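Local coordinates for protein ribulose-5-phosphate reductase 1 (Staphylococcus aureus, PDB 6XHK) that catalyses the NADPH-dependent reduction of D-ribulose 5-phosphate to D-ribitol 5-phosphate, a step in wall teichoic acid synthesis, at residues N163-G168 / T222-F227; Q241-I246 / R267-K272; A305-Q310 / T330-T335. All coordinates share one frame; numbering follows the deposited sequence.

Contact 1 (N163-G168 / T222-F227); sequences NKNTFG and TFDHAF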
loop_
_atom_site.group_PDB
_atom_site.type_symbol
_atom_site.label_atom_id
_atom_site.label_comp_id
_atom_site.label_asym_id
_atom_site.label_seq_id
_atom_site.Cartn_x
_atom_site.Cartn_y
_atom_site.Cartn_z
ATOM N N ASN A 163 -23.008 -6.078 7.387
ATOM C CA ASN A 163 -22.197 -6.937 8.237
ATOM C C ASN A 163 -22.823 -8.333 8.240
ATOM O O ASN A 163 -22.598 -9.131 9.158
ATOM C CB ASN A 163 -22.083 -6.335 9.649
ATOM N N LYS A 164 -23.628 -8.616 7.206
ATOM C CA LYS A 164 -24.238 -9.918 6.943
ATOM C C LYS A 164 -23.661 -10.595 5.702
ATOM O O LYS A 164 -24.066 -11.713 5.376
ATOM C CB LYS A 164 -25.757 -9.763 6.782
ATOM N N ASN A 165 -22.720 -9.953 5.007
ATOM C CA ASN A 165 -22.049 -10.583 3.876
ATOM C C ASN A 165 -20.965 -11.532 4.382
ATOM O O ASN A 165 -20.885 -11.855 5.568
ATOM C CB ASN A 165 -21.500 -9.530 2.911
ATOM C CG ASN A 165 -22.598 -8.817 2.125
ATOM O OD1 ASN A 165 -23.347 -8.006 2.664
ATOM N ND2 ASN A 165 -22.705 -9.139 0.838
ATOM N N THR A 166 -20.137 -12.022 3.463
ATOM C CA THR A 166 -19.052 -12.945 3.792
ATOM C C THR A 166 -17.941 -12.767 2.771
ATOM O O THR A 166 -18.119 -13.105 1.603
ATOM C CB THR A 166 -19.528 -14.385 3.800
ATOM O OG1 THR A 166 -20.515 -14.542 4.824
ATOM C CG2 THR A 166 -18.349 -15.336 4.020
ATOM N N PHE A 167 -16.787 -12.287 3.213
ATOM C CA PHE A 167 -15.706 -11.929 2.310
ATOM C C PHE A 167 -14.637 -13.017 2.211
ATOM O O PHE A 167 -14.402 -13.777 3.154
ATOM C CB PHE A 167 -15.080 -10.615 2.761
ATOM C CG PHE A 167 -16.065 -9.500 2.906
ATOM C CD1 PHE A 167 -16.343 -8.667 1.827
ATOM C CD2 PHE A 167 -16.682 -9.249 4.119
ATOM C CE1 PHE A 167 -17.239 -7.618 1.946
ATOM C CE2 PHE A 167 -17.579 -8.198 4.252
ATOM C CZ PHE A 167 -17.860 -7.384 3.166
ATOM N N GLY A 168 -14.006 -13.098 1.042
ATOM C CA GLY A 168 -12.799 -13.883 0.867
ATOM C C GLY A 168 -11.662 -12.991 0.404
ATOM O O GLY A 168 -11.878 -12.014 -0.311
ATOM N N THR A 222 -18.022 -21.264 0.940
ATOM C CA THR A 222 -18.726 -20.301 0.109
ATOM C C THR A 222 -18.645 -18.894 0.689
ATOM O O THR A 222 -18.518 -18.710 1.902
ATOM C CB THR A 222 -20.186 -20.708 -0.068
ATOM O OG1 THR A 222 -20.783 -19.853 -1.048
ATOM C CG2 THR A 222 -20.943 -20.593 1.263
ATOM N N PHE A 223 -18.764 -17.912 -0.208
ATOM C CA PHE A 223 -18.655 -16.488 0.093
ATOM C C PHE A 223 -19.208 -15.713 -1.096
ATOM O O PHE A 223 -19.271 -16.237 -2.213
ATOM C CB PHE A 223 -17.200 -16.081 0.335
ATOM C CG PHE A 223 -16.261 -16.523 -0.758
ATOM C CD1 PHE A 223 -15.646 -17.766 -0.712
ATOM C CD2 PHE A 223 -15.994 -15.677 -1.836
ATOM C CE1 PHE A 223 -14.781 -18.153 -1.722
ATOM C CE2 PHE A 223 -15.136 -16.061 -2.844
ATOM C CZ PHE A 223 -14.528 -17.297 -2.790
ATOM N N ASP A 224 -19.571 -14.442 -0.865
ATOM C CA ASP A 224 -20.212 -13.649 -1.909
ATOM C C ASP A 224 -19.389 -12.496 -2.467
ATOM O O ASP A 224 -19.763 -11.952 -3.513
ATOM C CB ASP A 224 -21.577 -13.102 -1.437
ATOM C CG ASP A 224 -21.549 -12.521 -0.038
ATOM O OD1 ASP A 224 -20.943 -13.145 0.858
ATOM O OD2 ASP A 224 -22.122 -11.426 0.159
ATOM N N HIS A 225 -18.294 -12.104 -1.822
ATOM C CA HIS A 225 -17.487 -10.985 -2.299
ATOM C C HIS A 225 -16.028 -11.332 -2.037
ATOM O O HIS A 225 -15.704 -11.883 -0.981
ATOM C CB HIS A 225 -17.829 -9.681 -1.569
ATOM C CG HIS A 225 -19.025 -8.965 -2.108
ATOM N ND1 HIS A 225 -20.280 -9.529 -2.135
ATOM C CD2 HIS A 225 -19.160 -7.726 -2.632
ATOM C CE1 HIS A 225 -21.138 -8.674 -2.660
ATOM N NE2 HIS A 225 -20.483 -7.571 -2.973
ATOM N N ALA A 226 -15.139 -11.001 -2.971
ATOM C CA ALA A 226 -13.749 -11.416 -2.805
ATOM C C ALA A 226 -12.806 -10.315 -3.253
ATOM O O ALA A 226 -13.189 -9.413 -4.001
ATOM C CB ALA A 226 -13.454 -12.711 -3.557
ATOM N N PHE A 227 -11.560 -10.407 -2.758
ATOM C CA PHE A 227 -10.492 -9.430 -2.984
ATOM C C PHE A 227 -9.245 -10.174 -3.425
ATOM O O PHE A 227 -8.774 -11.065 -2.714
ATOM C CB PHE A 227 -10.188 -8.641 -1.722
ATOM C CG PHE A 227 -11.253 -7.709 -1.353
ATOM C CD1 PHE A 227 -11.252 -6.418 -1.832
ATOM C CD2 PHE A 227 -12.281 -8.122 -0.522
ATOM C CE1 PHE A 227 -12.259 -5.528 -1.487
ATOM C CE2 PHE A 227 -13.303 -7.248 -0.176
ATOM C CZ PHE A 227 -13.294 -5.942 -0.658
#
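In the parallel six-stranded sheet of the Rossmann-type NADPH-binding domain, Gly168 of strand 166-170 lies between His225 and Phe227 of strand 225-228. The two neighbouring strands run the same way, 28° apart over the segments. Gly168 uses both of its backbone polar groups. Its N gives a hydrogen bond to His225 O (2.9 Å), and its O receives one from Phe227 N (2.9 Å). Two residues before Gly168, Thr166 O accepts a bond from Asp224 N at 3.2 Å, and the backbone pairing thus begins at Thr166. Each strand also has its other neighbour. Phe167 bonds through its backbone to Lys191 and Tyr193, and Ala226 to Ser251 and Ala253, so this pairing lies inside the sheet.

The side chains divide between two faces. Phe167 and His225 lie side by side on one face and point the same way, with Phe167 CD1 3.8 Å from His225 CB. Phe167 CD1 also sits at the edge of the Phe227 ring, near its plane, 3.9 Å from Phe227 CE2. Leu183 of helix 174-186 packs on both of these phenylalanines. On the other face Ala226 CB meets Met242 of helix 232-245, and Tyr245 of that helix packs on Phe223.

Around Asn165 and Asp224 the contact is polar. Asp224 CG stands between its own backbone N and carbonyl carbon (chi1 45°), and the carboxylate reaches over to the other segment. There its two oxygens take different donors. Thr166 N makes a weak bond to Asp224 OD1. Asn165 ND2 gives a hydrogen bond to Asp224 OD2, modelled at 2.5 Å, a length that is doubtful at this resolution. The amide and carboxylate planes are 19° apart, and Asn165 OD1 accepts a bond from Ser162 N.

Contact 2 (Q241-I246 / R267-K272); sequences QMIDYI and RLVLEK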
loop_
_atom_site.group_PDB
_atom_site.type_symbol
_atom_site.label_atom_id
_atom_site.label_comp_id
_atom_site.label_asym_id
_atom_site.label_seq_id
_atom_site.Cartn_x
_atom_site.Cartn_y
_atom_site.Cartn_z
ATOM N N GLN A 241 -9.189 -19.574 -9.031
ATOM C CA GLN A 241 -9.757 -20.166 -7.813
ATOM C C GLN A 241 -10.954 -19.391 -7.268
ATOM O O GLN A 241 -11.990 -19.982 -6.949
ATOM C CB GLN A 241 -8.702 -20.304 -6.733
ATOM C CG GLN A 241 -8.394 -21.715 -6.370
ATOM C CD GLN A 241 -7.365 -21.788 -5.306
ATOM O OE1 GLN A 241 -7.076 -20.784 -4.648
ATOM N NE2 GLN A 241 -6.832 -22.985 -5.078
ATOM N N MET A 242 -10.825 -18.080 -7.084
ATOM C CA MET A 242 -11.993 -17.358 -6.588
ATOM C C MET A 242 -13.164 -17.394 -7.571
ATOM O O MET A 242 -14.316 -17.492 -7.132
ATOM C CB MET A 242 -11.628 -15.929 -6.174
ATOM C CG MET A 242 -10.735 -15.158 -7.103
ATOM S SD MET A 242 -9.587 -14.142 -6.131
ATOM C CE MET A 242 -10.733 -12.954 -5.476
ATOM N N ILE A 243 -12.911 -17.367 -8.885
ATOM C CA ILE A 243 -13.998 -17.584 -9.834
ATOM C C ILE A 243 -14.714 -18.897 -9.510
ATOM O O ILE A 243 -15.947 -18.947 -9.417
ATOM C CB ILE A 243 -13.462 -17.549 -11.282
ATOM C CG1 ILE A 243 -13.219 -16.116 -11.777
ATOM C CG2 ILE A 243 -14.412 -18.260 -12.244
ATOM C CD1 ILE A 243 -12.470 -16.053 -13.088
ATOM N N ASP A 244 -13.942 -19.966 -9.273
ATOM C CA ASP A 244 -14.538 -21.290 -9.072
ATOM C C ASP A 244 -15.340 -21.378 -7.783
ATOM O O ASP A 244 -16.416 -21.988 -7.762
ATOM C CB ASP A 244 -13.474 -22.385 -9.093
ATOM C CG ASP A 244 -12.819 -22.531 -10.446
ATOM O OD1 ASP A 244 -12.910 -21.603 -11.272
ATOM O OD2 ASP A 244 -12.255 -23.607 -10.714
ATOM N N TYR A 245 -14.845 -20.791 -6.699
ATOM C CA TYR A 245 -15.464 -21.011 -5.397
ATOM C C TYR A 245 -16.515 -19.966 -5.019
ATOM O O TYR A 245 -17.258 -20.177 -4.055
ATOM C CB TYR A 245 -14.385 -21.076 -4.295
ATOM C CG TYR A 245 -13.560 -22.363 -4.267
ATOM C CD1 TYR A 245 -12.426 -22.503 -5.064
ATOM C CD2 TYR A 245 -13.946 -23.457 -3.472
ATOM C CE1 TYR A 245 -11.684 -23.673 -5.064
ATOM C CE2 TYR A 245 -13.212 -24.638 -3.461
ATOM C CZ TYR A 245 -12.082 -24.736 -4.266
ATOM O OH TYR A 245 -11.340 -25.894 -4.271
ATOM N N ILE A 246 -16.628 -18.865 -5.738
ATOM C CA ILE A 246 -17.445 -17.756 -5.254
ATOM C C ILE A 246 -18.921 -18.030 -5.535
ATOM O O ILE A 246 -19.283 -18.608 -6.574
ATOM C CB ILE A 246 -16.967 -16.415 -5.865
ATOM C CG1 ILE A 246 -17.693 -15.239 -5.213
ATOM C CG2 ILE A 246 -17.129 -16.379 -7.388
ATOM C CD1 ILE A 246 -17.290 -13.931 -5.749
ATOM N N ARG A 267 -15.914 -18.451 -19.278
ATOM C CA ARG A 267 -17.111 -19.290 -19.304
ATOM C C ARG A 267 -17.832 -19.218 -17.970
ATOM O O ARG A 267 -19.043 -18.992 -17.920
ATOM C CB ARG A 267 -16.770 -20.746 -19.659
ATOM N N LEU A 268 -17.079 -19.334 -16.873
ATOM C CA LEU A 268 -17.652 -19.344 -15.525
ATOM C C LEU A 268 -18.083 -17.968 -15.039
ATOM O O LEU A 268 -18.993 -17.875 -14.209
ATOM C CB LEU A 268 -16.650 -19.916 -14.528
ATOM C CG LEU A 268 -16.864 -21.353 -14.082
ATOM C CD1 LEU A 268 -16.649 -22.271 -15.254
ATOM C CD2 LEU A 268 -15.887 -21.669 -12.999
ATOM N N VAL A 269 -17.411 -16.902 -15.484
ATOM C CA VAL A 269 -17.874 -15.552 -15.173
ATOM C C VAL A 269 -19.259 -15.334 -15.751
ATOM O O VAL A 269 -20.114 -14.691 -15.126
ATOM C CB VAL A 269 -16.874 -14.494 -15.691
ATOM C CG1 VAL A 269 -17.194 -13.117 -15.118
ATOM C CG2 VAL A 269 -15.446 -14.876 -15.344
ATOM N N LEU A 270 -19.497 -15.889 -16.947
ATOM C CA LEU A 270 -20.817 -15.873 -17.578
ATOM C C LEU A 270 -21.817 -16.761 -16.843
ATOM O O LEU A 270 -22.874 -16.296 -16.389
ATOM C CB LEU A 270 -20.677 -16.349 -19.018
ATOM C CG LEU A 270 -19.984 -15.325 -19.886
ATOM C CD1 LEU A 270 -19.893 -15.882 -21.261
ATOM C CD2 LEU A 270 -20.793 -14.079 -19.860
ATOM N N GLU A 271 -21.512 -18.065 -16.767
ATOM C CA GLU A 271 -22.432 -19.025 -16.172
ATOM C C GLU A 271 -22.815 -18.612 -14.763
ATOM O O GLU A 271 -23.925 -18.909 -14.315
ATOM C CB GLU A 271 -21.815 -20.433 -16.183
ATOM N N LYS A 272 -21.933 -17.892 -14.062
ATOM C CA LYS A 272 -22.167 -17.522 -12.671
ATOM C C LYS A 272 -22.557 -16.067 -12.470
ATOM O O LYS A 272 -22.922 -15.703 -11.352
ATOM C CB LYS A 272 -20.930 -17.794 -11.832
ATOM C CG LYS A 272 -20.599 -19.213 -11.530
ATOM C CD LYS A 272 -19.837 -19.208 -10.224
ATOM C CE LYS A 272 -19.313 -20.550 -9.828
ATOM N NZ LYS A 272 -18.512 -20.382 -8.612
#
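Lys272 sets out with CG anti to its carbonyl carbon (chi1 -73°). Beyond CG the chain is extended, and it carries NZ across to the backbone at the end of the neighbouring helix, by Ile243, Asp244 and Ile246. Ile243 CG1 is likewise anti to its carbonyl carbon (chi1 -78°), and its CG2 is anti to the backbone N. Three carbonyl oxygens share the Lys272 amine. NZ lies in the carbonyl plane of Ile243 O (3.0 Å) and of Ile246 O (2.8 Å). It stands well above the carbonyl plane of Asp244 O (2.8 Å).

The helices are 232-245 and 266-272 of the Rossmann-type domain. Their segments run 28° apart, and the segment axes come within 9.8 Å at closest approach. Ile246 is the first residue to leave the helical path. The amine therefore sits at the carbonyl end of helix 232-245, where the helix dipole would probably favour a positive charge.

Beside the lysine the packing is apolar. Ile243 CG2 meets Leu268 CB at 3.6 Å, and Ile243 CD1 touches Val269 CG2 at 3.9 Å. Val264 packs on Ile243 too. Asp244 and Leu268 cross at about a right angle, with Asp244 OD1 next to Leu268 CD2.

Contact 3 (A305-Q310 / T330-T335); sequences ALLKGQ and TSWGKT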
loop_
_atom_site.group_PDB
_atom_site.type_symbol
_atom_site.label_atom_id
_atom_site.label_comp_id
_atom_site.label_asym_id
_atom_site.label_seq_id
_atom_site.Cartn_x
_atom_site.Cartn_y
_atom_site.Cartn_z
ATOM N N ALA A 305 0.674 -2.248 13.069
ATOM C CA ALA A 305 2.028 -2.318 13.584
ATOM C C ALA A 305 2.655 -3.694 13.358
ATOM O O ALA A 305 3.876 -3.790 13.165
ATOM C CB ALA A 305 2.009 -1.952 15.055
ATOM N N LEU A 306 1.843 -4.765 13.354
ATOM C CA LEU A 306 2.343 -6.110 13.069
ATOM C C LEU A 306 2.920 -6.260 11.672
ATOM O O LEU A 306 3.586 -7.273 11.420
ATOM C CB LEU A 306 1.249 -7.158 13.277
ATOM C CG LEU A 306 1.109 -7.673 14.701
ATOM C CD1 LEU A 306 2.450 -8.246 15.137
ATOM C CD2 LEU A 306 0.666 -6.568 15.657
ATOM N N LEU A 307 2.689 -5.294 10.775
ATOM C CA LEU A 307 3.294 -5.308 9.450
ATOM C C LEU A 307 4.676 -4.689 9.411
ATOM O O LEU A 307 5.447 -5.005 8.494
ATOM C CB LEU A 307 2.445 -4.548 8.437
ATOM C CG LEU A 307 1.604 -5.362 7.471
ATOM C CD1 LEU A 307 0.707 -4.404 6.719
ATOM C CD2 LEU A 307 2.445 -6.210 6.528
ATOM N N LYS A 308 4.985 -3.781 10.346
ATOM C CA LYS A 308 6.301 -3.152 10.402
ATOM C C LYS A 308 7.351 -4.243 10.526
ATOM O O LYS A 308 7.442 -4.909 11.561
ATOM C CB LYS A 308 6.406 -2.164 11.573
ATOM C CG LYS A 308 7.766 -1.440 11.716
ATOM C CD LYS A 308 7.714 -0.490 12.917
ATOM C CE LYS A 308 9.019 0.223 13.212
ATOM N NZ LYS A 308 8.897 0.931 14.513
ATOM N N GLY A 309 8.107 -4.459 9.455
ATOM C CA GLY A 309 9.184 -5.421 9.473
ATOM C C GLY A 309 10.415 -4.838 10.127
ATOM O O GLY A 309 10.453 -4.685 11.351
ATOM N N GLN A 310 11.419 -4.488 9.331
ATOM C CA GLN A 310 12.652 -3.915 9.844
ATOM C C GLN A 310 12.706 -2.410 9.568
ATOM O O GLN A 310 12.157 -1.928 8.577
ATOM C CB GLN A 310 13.849 -4.645 9.229
ATOM C CG GLN A 310 15.059 -4.735 10.155
ATOM C CD GLN A 310 16.106 -5.730 9.675
ATOM O OE1 GLN A 310 15.892 -6.470 8.707
ATOM N NE2 GLN A 310 17.264 -5.716 10.324
ATOM N N THR A 330 13.498 -9.969 2.764
ATOM C CA THR A 330 12.505 -9.989 3.834
ATOM C C THR A 330 11.348 -10.923 3.498
ATOM O O THR A 330 10.817 -10.913 2.381
ATOM C CB THR A 330 11.968 -8.575 4.093
ATOM O OG1 THR A 330 13.014 -7.762 4.635
ATOM C CG2 THR A 330 10.807 -8.595 5.089
ATOM N N SER A 331 10.951 -11.724 4.486
ATOM C CA SER A 331 9.831 -12.652 4.324
ATOM C C SER A 331 8.493 -11.930 4.453
ATOM O O SER A 331 7.715 -11.854 3.498
ATOM C CB SER A 331 9.954 -13.778 5.360
ATOM O OG SER A 331 10.330 -13.269 6.643
ATOM N N TRP A 332 8.237 -11.374 5.634
ATOM C CA TRP A 332 6.973 -10.764 6.011
ATOM C C TRP A 332 7.187 -9.285 6.299
ATOM O O TRP A 332 8.228 -8.891 6.841
ATOM C CB TRP A 332 6.400 -11.443 7.265
ATOM C CG TRP A 332 5.315 -10.664 7.963
ATOM C CD1 TRP A 332 5.453 -9.879 9.063
ATOM C CD2 TRP A 332 3.914 -10.652 7.635
ATOM N NE1 TRP A 332 4.238 -9.342 9.422
ATOM C CE2 TRP A 332 3.276 -9.807 8.567
ATOM C CE3 TRP A 332 3.142 -11.266 6.639
ATOM C CZ2 TRP A 332 1.901 -9.559 8.534
ATOM C CZ3 TRP A 332 1.780 -11.023 6.614
ATOM C CH2 TRP A 332 1.173 -10.177 7.554
ATOM N N GLY A 333 6.196 -8.470 5.946
ATOM C CA GLY A 333 6.132 -7.104 6.413
ATOM C C GLY A 333 6.785 -6.096 5.483
ATOM O O GLY A 333 7.413 -6.425 4.470
ATOM N N LYS A 334 6.614 -4.829 5.864
ATOM C CA LYS A 334 7.170 -3.656 5.199
ATOM C C LYS A 334 8.471 -3.213 5.866
ATOM O O LYS A 334 8.625 -3.315 7.084
ATOM C CB LYS A 334 6.147 -2.514 5.250
ATOM C CG LYS A 334 4.805 -2.767 4.536
ATOM C CD LYS A 334 4.966 -2.795 3.032
ATOM C CE LYS A 334 5.068 -1.373 2.517
ATOM N NZ LYS A 334 5.276 -1.267 1.048
ATOM N N THR A 335 9.407 -2.712 5.056
ATOM C CA THR A 335 10.669 -2.130 5.536
ATOM C C THR A 335 10.573 -0.608 5.657
ATOM O O THR A 335 10.401 0.089 4.650
ATOM C CB THR A 335 11.828 -2.501 4.603
ATOM O OG1 THR A 335 11.856 -3.920 4.382
ATOM C CG2 THR A 335 13.176 -1.941 5.077
#
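Two backbone hydrogen bonds join Leu307 and Gly309 to Lys334. Lys334 N binds Leu307 O at 2.9 Å, and Gly309 N binds Lys334 O at 2.7 Å. The two bonds flank Lys308, the parallel bridge partner of Lys334. Further along, Thr335 CA makes a CA-H...O contact with Gln310 O (3.4 Å).

A side chain supplies the third hydrogen bond. Trp332 CG is anti to its backbone N (chi1 164°), and the NE1 edge of the indole meets the type I turn from Ala305 to Lys308. NE1 bonds there to Leu306 O at 2.9 Å. The bond is nearly straight, 169° at the hydrogen, and the oxygen lies in the plane of the indole ring.

The backbone bonds pair the first residues of the two parallel strands of a beta-alpha-beta unit, made of strand 308-314, helix 318-328 and strand 334-339. The second strand also pairs antiparallel with strand 28-36 of the GroES-like part of the chain.

The apolar packing rests on Leu307. Its CD2 lies over one face of the Trp332 ring, offset toward the rim and 3.9 Å from Trp332 CZ2. The same Leu307 CD2 is 3.8 Å from Gly333 CA. His204 stacks with the Trp332 ring.

The charged group is Lys334, whose chain bends at chi2 and chi3. Its NZ bonds outside the two segments: it makes a salt bridge with Glu65, a predicted ligand of the catalytic zinc, and hydrogen bonds to Ile37 O and to the hydroxyl of the modified cysteine at position 38.

Contacts 1 and 2 are neighbours in the nucleotide-binding domain, with centres about 14 Å apart. Helix 232-245 links them: it is the next element in the chain after strand 225-228 and packs back on it, with Met242 CE 3.3 Å from Ala226 CB. Ile246 packs there too, against the backbone of Phe223 and Asp224. Contact 3 lies apart, its centre about 27 Å from that of contact 1 and about 34 Å from that of contact 2. Its Lys334 side chain is about 3 Å from that of Glu65 and about 7 Å from that of Glu144, both predicted zinc ligands. The bound NADPH is about 6 Å from the Lys334 side chain, about 10 Å from that of Phe227 and about 11 Å from that of Tyr245.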